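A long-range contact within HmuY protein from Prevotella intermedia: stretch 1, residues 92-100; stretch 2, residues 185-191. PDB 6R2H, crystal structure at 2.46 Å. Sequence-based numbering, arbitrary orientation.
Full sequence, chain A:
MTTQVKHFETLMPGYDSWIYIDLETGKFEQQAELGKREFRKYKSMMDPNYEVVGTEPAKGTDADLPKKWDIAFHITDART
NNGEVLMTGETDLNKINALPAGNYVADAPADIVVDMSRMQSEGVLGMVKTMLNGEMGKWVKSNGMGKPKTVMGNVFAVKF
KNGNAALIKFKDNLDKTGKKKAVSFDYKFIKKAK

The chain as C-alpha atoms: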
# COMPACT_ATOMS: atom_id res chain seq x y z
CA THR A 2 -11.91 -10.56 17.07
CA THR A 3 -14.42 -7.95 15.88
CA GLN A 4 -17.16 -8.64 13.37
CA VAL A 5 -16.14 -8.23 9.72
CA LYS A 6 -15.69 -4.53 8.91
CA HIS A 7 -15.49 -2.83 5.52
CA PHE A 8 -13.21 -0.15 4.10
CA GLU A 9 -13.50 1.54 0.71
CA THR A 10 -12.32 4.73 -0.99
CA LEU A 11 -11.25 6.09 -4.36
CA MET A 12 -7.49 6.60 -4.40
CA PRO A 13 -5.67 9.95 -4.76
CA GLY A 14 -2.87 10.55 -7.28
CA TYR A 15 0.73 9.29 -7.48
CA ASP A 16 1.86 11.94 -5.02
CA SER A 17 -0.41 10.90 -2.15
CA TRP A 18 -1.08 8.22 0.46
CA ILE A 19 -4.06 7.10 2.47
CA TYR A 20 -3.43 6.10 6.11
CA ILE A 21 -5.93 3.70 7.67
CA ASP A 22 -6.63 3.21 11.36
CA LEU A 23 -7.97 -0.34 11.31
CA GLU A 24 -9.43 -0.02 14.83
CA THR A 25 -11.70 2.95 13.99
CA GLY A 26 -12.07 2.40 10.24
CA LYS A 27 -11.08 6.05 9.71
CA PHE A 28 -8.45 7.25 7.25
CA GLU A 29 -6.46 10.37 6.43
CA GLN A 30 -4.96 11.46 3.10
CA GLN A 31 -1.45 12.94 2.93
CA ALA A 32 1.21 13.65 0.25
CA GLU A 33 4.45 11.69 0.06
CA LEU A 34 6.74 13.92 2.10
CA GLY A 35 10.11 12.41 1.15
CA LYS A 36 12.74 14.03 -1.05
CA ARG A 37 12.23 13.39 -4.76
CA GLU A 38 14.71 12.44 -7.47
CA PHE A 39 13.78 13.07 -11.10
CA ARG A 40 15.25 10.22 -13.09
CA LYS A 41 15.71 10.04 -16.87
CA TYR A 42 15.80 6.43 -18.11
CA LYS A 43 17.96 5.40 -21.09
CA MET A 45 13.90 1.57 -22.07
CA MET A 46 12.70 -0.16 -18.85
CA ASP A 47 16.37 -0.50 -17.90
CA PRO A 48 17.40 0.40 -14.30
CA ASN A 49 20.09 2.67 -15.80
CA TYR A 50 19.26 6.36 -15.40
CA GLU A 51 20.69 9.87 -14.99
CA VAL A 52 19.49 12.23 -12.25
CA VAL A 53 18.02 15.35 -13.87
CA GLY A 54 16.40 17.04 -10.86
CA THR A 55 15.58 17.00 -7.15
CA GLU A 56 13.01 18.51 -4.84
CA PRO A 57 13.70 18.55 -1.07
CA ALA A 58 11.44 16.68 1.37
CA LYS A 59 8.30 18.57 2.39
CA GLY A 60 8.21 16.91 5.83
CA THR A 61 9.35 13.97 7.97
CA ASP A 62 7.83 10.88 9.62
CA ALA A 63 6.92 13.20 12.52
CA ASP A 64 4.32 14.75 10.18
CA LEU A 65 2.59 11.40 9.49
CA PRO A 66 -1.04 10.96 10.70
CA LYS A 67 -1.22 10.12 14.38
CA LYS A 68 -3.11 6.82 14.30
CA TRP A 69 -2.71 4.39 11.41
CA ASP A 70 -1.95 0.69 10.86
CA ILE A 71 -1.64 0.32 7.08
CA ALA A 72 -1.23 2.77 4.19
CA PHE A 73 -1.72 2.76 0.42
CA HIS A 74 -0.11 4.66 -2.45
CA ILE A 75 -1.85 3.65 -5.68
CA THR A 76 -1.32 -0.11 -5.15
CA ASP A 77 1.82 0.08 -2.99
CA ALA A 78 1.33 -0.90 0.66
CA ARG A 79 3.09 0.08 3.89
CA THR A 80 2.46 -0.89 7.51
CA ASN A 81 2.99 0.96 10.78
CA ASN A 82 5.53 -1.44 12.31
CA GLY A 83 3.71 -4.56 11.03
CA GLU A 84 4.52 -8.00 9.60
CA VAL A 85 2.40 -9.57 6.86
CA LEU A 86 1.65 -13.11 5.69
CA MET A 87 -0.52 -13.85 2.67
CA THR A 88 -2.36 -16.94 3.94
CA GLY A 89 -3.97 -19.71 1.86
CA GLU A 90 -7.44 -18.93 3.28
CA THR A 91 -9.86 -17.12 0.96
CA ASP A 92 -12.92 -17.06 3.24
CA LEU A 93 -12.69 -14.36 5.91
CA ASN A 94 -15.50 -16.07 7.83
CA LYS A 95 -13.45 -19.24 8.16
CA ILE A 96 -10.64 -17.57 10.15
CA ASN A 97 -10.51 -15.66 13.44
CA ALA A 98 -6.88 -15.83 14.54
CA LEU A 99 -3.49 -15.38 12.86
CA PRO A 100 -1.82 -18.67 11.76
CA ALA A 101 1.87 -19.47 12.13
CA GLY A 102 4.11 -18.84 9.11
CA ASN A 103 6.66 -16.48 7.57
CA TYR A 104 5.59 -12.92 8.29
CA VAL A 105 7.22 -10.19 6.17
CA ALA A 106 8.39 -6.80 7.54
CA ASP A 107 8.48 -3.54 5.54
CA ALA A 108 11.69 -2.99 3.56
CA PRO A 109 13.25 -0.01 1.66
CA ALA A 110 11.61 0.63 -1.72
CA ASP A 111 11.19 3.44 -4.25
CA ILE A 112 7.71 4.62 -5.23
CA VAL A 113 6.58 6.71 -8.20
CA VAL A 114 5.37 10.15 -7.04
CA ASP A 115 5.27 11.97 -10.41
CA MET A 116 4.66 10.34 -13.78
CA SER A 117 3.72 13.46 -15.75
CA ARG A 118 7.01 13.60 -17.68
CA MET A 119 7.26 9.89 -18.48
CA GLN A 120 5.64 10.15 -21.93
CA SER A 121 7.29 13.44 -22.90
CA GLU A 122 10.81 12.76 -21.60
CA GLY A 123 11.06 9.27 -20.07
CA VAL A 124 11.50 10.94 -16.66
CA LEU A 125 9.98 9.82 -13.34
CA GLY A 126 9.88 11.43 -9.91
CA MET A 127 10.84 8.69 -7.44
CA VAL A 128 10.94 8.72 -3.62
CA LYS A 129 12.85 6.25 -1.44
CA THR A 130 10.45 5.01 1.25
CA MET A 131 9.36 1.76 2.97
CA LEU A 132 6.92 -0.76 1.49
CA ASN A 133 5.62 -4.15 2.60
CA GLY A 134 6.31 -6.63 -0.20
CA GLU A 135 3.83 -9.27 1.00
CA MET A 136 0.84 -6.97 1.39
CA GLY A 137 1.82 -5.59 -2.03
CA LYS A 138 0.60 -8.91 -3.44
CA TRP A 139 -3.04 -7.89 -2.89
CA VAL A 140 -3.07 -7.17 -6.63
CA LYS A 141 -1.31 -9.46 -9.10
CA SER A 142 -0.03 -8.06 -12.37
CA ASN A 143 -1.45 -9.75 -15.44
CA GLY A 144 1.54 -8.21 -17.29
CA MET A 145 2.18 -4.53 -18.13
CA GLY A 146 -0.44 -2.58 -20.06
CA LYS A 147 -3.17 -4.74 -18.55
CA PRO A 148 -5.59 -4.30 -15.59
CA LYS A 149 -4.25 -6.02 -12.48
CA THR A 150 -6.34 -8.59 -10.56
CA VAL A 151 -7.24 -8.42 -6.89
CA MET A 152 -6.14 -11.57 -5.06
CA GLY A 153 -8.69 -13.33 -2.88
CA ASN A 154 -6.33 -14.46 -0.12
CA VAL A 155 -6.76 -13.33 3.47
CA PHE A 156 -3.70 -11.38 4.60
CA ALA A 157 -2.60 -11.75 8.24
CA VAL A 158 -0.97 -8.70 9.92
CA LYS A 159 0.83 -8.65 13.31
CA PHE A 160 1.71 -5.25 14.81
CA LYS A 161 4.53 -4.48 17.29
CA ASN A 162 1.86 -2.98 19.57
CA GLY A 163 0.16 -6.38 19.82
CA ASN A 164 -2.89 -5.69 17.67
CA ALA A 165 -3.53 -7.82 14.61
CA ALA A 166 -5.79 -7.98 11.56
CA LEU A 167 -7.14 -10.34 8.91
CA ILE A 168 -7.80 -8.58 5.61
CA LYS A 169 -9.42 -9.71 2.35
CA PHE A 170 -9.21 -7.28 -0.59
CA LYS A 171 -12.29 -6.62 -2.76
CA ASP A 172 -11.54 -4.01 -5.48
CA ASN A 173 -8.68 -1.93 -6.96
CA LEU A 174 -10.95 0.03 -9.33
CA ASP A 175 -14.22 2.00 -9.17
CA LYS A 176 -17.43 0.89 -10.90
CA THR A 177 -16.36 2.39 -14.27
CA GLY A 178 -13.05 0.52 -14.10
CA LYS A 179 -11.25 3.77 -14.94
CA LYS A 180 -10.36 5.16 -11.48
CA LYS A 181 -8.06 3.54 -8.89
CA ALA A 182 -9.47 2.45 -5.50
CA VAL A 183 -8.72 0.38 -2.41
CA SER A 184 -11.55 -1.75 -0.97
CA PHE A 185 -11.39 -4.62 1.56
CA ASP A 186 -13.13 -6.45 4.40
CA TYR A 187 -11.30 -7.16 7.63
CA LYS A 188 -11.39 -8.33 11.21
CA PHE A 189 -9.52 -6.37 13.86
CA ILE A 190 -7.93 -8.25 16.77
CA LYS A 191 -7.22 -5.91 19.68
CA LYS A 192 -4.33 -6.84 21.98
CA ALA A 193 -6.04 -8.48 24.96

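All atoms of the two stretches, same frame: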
# COMPACT_ATOMS: atom_id res chain seq x y z
N ASP A 92 -11.65 -17.38 2.61
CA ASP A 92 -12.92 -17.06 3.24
C ASP A 92 -12.63 -16.39 4.58
O ASP A 92 -12.11 -17.03 5.50
CB ASP A 92 -13.78 -18.32 3.36
CG ASP A 92 -15.19 -18.11 3.87
OD1 ASP A 92 -15.46 -17.07 4.52
OD2 ASP A 92 -16.02 -19.02 3.64
N LEU A 93 -12.98 -15.11 4.70
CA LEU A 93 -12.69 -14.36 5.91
C LEU A 93 -13.55 -14.87 7.08
O LEU A 93 -13.21 -14.64 8.24
CB LEU A 93 -12.92 -12.87 5.65
CG LEU A 93 -12.61 -11.92 6.81
CD1 LEU A 93 -11.17 -12.05 7.27
CD2 LEU A 93 -12.90 -10.49 6.40
N ASN A 94 -14.64 -15.58 6.77
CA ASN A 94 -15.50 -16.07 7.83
C ASN A 94 -14.95 -17.37 8.41
O ASN A 94 -15.42 -17.83 9.44
CB ASN A 94 -16.93 -16.29 7.37
CG ASN A 94 -17.64 -14.99 7.11
OD1 ASN A 94 -18.14 -14.78 6.01
ND2 ASN A 94 -17.66 -14.11 8.10
N LYS A 95 -13.97 -17.95 7.73
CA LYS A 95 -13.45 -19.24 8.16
C LYS A 95 -12.15 -19.05 8.93
O LYS A 95 -11.39 -20.01 9.09
CB LYS A 95 -13.30 -20.19 6.97
CG LYS A 95 -14.53 -21.02 6.63
CD LYS A 95 -14.30 -22.09 5.56
CE LYS A 95 -13.45 -23.26 6.02
NZ LYS A 95 -13.35 -24.34 5.00
N ILE A 96 -11.88 -17.82 9.42
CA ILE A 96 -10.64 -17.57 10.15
C ILE A 96 -10.81 -16.42 11.14
O ILE A 96 -11.36 -15.38 10.78
CB ILE A 96 -9.47 -17.35 9.17
CG1 ILE A 96 -8.14 -17.18 9.92
CG2 ILE A 96 -9.75 -16.19 8.21
CD1 ILE A 96 -6.92 -17.47 9.08
N ASN A 97 -10.29 -16.60 12.36
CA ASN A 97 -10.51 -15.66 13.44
C ASN A 97 -9.27 -15.43 14.30
O ASN A 97 -9.32 -14.70 15.28
CB ASN A 97 -11.67 -16.08 14.35
CG ASN A 97 -13.01 -15.64 13.81
OD1 ASN A 97 -13.38 -14.47 13.92
ND2 ASN A 97 -13.74 -16.57 13.21
N ALA A 98 -8.17 -16.09 13.92
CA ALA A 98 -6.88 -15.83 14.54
C ALA A 98 -5.81 -15.94 13.46
O ALA A 98 -6.03 -16.55 12.42
CB ALA A 98 -6.65 -16.82 15.66
N LEU A 99 -4.64 -15.33 13.74
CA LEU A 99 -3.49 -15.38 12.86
C LEU A 99 -2.85 -16.76 12.93
O LEU A 99 -2.63 -17.29 14.02
CB LEU A 99 -2.50 -14.31 13.32
CG LEU A 99 -2.68 -12.93 12.71
CD1 LEU A 99 -4.03 -12.34 13.07
CD2 LEU A 99 -1.57 -12.01 13.18
N PRO A 100 -2.57 -17.41 11.77
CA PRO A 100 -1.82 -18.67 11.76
C PRO A 100 -0.32 -18.44 11.87
O PRO A 100 0.16 -17.32 11.69
CB PRO A 100 -2.17 -19.22 10.38
CG PRO A 100 -2.34 -17.99 9.52
CD PRO A 100 -3.01 -16.98 10.44
N PHE A 185 -11.60 -3.33 0.92
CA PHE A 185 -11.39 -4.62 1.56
C PHE A 185 -12.34 -4.82 2.74
O PHE A 185 -12.91 -3.87 3.27
CB PHE A 185 -9.95 -4.79 2.05
CG PHE A 185 -9.43 -3.70 2.96
CD1 PHE A 185 -9.63 -3.76 4.34
CD2 PHE A 185 -8.72 -2.63 2.44
CE1 PHE A 185 -9.14 -2.78 5.18
CE2 PHE A 185 -8.23 -1.64 3.29
CZ PHE A 185 -8.44 -1.72 4.65
N ASP A 186 -12.49 -6.09 3.15
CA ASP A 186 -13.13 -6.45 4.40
C ASP A 186 -12.05 -6.94 5.35
O ASP A 186 -11.02 -7.43 4.89
CB ASP A 186 -14.17 -7.56 4.21
CG ASP A 186 -15.25 -7.21 3.21
OD1 ASP A 186 -15.65 -6.03 3.18
OD2 ASP A 186 -15.66 -8.11 2.46
N TYR A 187 -12.32 -6.82 6.65
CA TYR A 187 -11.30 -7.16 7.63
C TYR A 187 -11.88 -7.42 9.02
O TYR A 187 -12.96 -6.96 9.37
CB TYR A 187 -10.29 -6.02 7.74
CG TYR A 187 -10.81 -4.72 8.32
CD1 TYR A 187 -11.49 -3.82 7.52
CD2 TYR A 187 -10.56 -4.36 9.64
CE1 TYR A 187 -11.92 -2.60 8.02
CE2 TYR A 187 -10.99 -3.15 10.16
CZ TYR A 187 -11.67 -2.27 9.34
OH TYR A 187 -12.12 -1.07 9.82
N LYS A 188 -11.10 -8.15 9.81
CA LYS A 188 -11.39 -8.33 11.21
C LYS A 188 -10.22 -7.74 11.97
O LYS A 188 -9.07 -7.99 11.62
CB LYS A 188 -11.55 -9.81 11.56
CG LYS A 188 -12.71 -10.53 10.88
CD LYS A 188 -12.86 -11.97 11.38
CE LYS A 188 -13.93 -12.75 10.65
NZ LYS A 188 -13.95 -14.17 11.06
N PHE A 189 -10.54 -6.96 13.01
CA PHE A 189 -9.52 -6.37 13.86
C PHE A 189 -9.43 -7.16 15.17
O PHE A 189 -10.45 -7.51 15.75
CB PHE A 189 -9.79 -4.88 14.07
CG PHE A 189 -8.67 -4.15 14.77
CD1 PHE A 189 -7.48 -3.90 14.10
CD2 PHE A 189 -8.80 -3.74 16.09
CE1 PHE A 189 -6.45 -3.24 14.75
CE2 PHE A 189 -7.75 -3.10 16.73
CZ PHE A 189 -6.59 -2.82 16.05
N ILE A 190 -8.19 -7.44 15.60
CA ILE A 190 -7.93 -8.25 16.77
C ILE A 190 -7.13 -7.41 17.76
O ILE A 190 -5.90 -7.30 17.64
CB ILE A 190 -7.20 -9.55 16.39
CG1 ILE A 190 -7.94 -10.28 15.26
CG2 ILE A 190 -6.97 -10.43 17.62
CD1 ILE A 190 -7.32 -11.59 14.84
N LYS A 191 -7.84 -6.82 18.74
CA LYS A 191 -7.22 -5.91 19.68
C LYS A 191 -6.42 -6.69 20.71
O LYS A 191 -6.90 -7.69 21.23
CB LYS A 191 -8.29 -5.05 20.36
CG LYS A 191 -7.72 -4.13 21.42
CD LYS A 191 -8.33 -2.74 21.47
CE LYS A 191 -7.40 -1.76 22.15
NZ LYS A 191 -8.13 -0.87 23.09

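How do the two backbones lie against each other? Residues 185-190 of the second stretch form a strand, whereas the first stretch has no regular helix or strand and drapes across one side of it. The CA atoms never come close: Leu93 CA is 7.5 Å from Tyr187 CA, Asn97 CA is 7.7 Å from Lys188 CA, and Ala98 CA is 8.0 Å from Ile190 CA. At such spacing no backbone-to-backbone pairing joins the two, and side chains must bridge the gap. The alternation of the strand supplies them: the CA-to-CB bonds of Asp186, Lys188 and Ile190 point toward the first stretch, while that of Tyr187 points away.

What holds the polar centre of the contact? Lys188 does, with an extended side chain (chi1 m, the remaining chi angles t) that carries its ammonium group into a pocket lined by oxygens. Lys188 NZ donates hydrogen bonds to Leu93 O at 3.0 Å and to Ile96 O at 2.9 Å, and a weak one to Asn97 OD1, also at 2.9 Å. Two of the three acceptors are backbone carbonyls, so the main chain of the first stretch supplies most of the oxygens around the nitrogen. No carboxylate from the other stretch takes part; the positive charge is met by carbonyl dipoles. Asn97 ND2 lies 3.2 Å from Lys188 NZ, but both are donors and this approach is no bond.

Which apolar groups meet beside the lysine and beyond it? The CA-to-CB bond of Leu93 points toward the strand, and the residue is buried, its CD2 resting 3.7 Å from Tyr187 N and 3.9 Å from Asp186 CB. Its CG also lies 4.1 Å from Lys188 CE, so the aliphatic part of the lysine packs against the leucine before its charged end reaches the carbonyls. Further along, Ile190 CD1 meets Leu99 CD1 at 3.8 Å, a contact of methyl groups, and also lies 3.7 Å from Asn97 O. The CA-to-CB bond of Leu99 points sideways, yet the end of its side chain comes nearer to the strand.

What bonds within the first stretch accompany this arrangement? Asp92 does not touch the strand, but its OD1 accepts a hydrogen bond from Asn94 N at 2.8 Å, and its backbone O accepts one from Lys95 N at 3.0 Å. Both bonds tie the chain back on itself around Leu93, the residue that offers a carbonyl to Lys188 and a side chain to the strand.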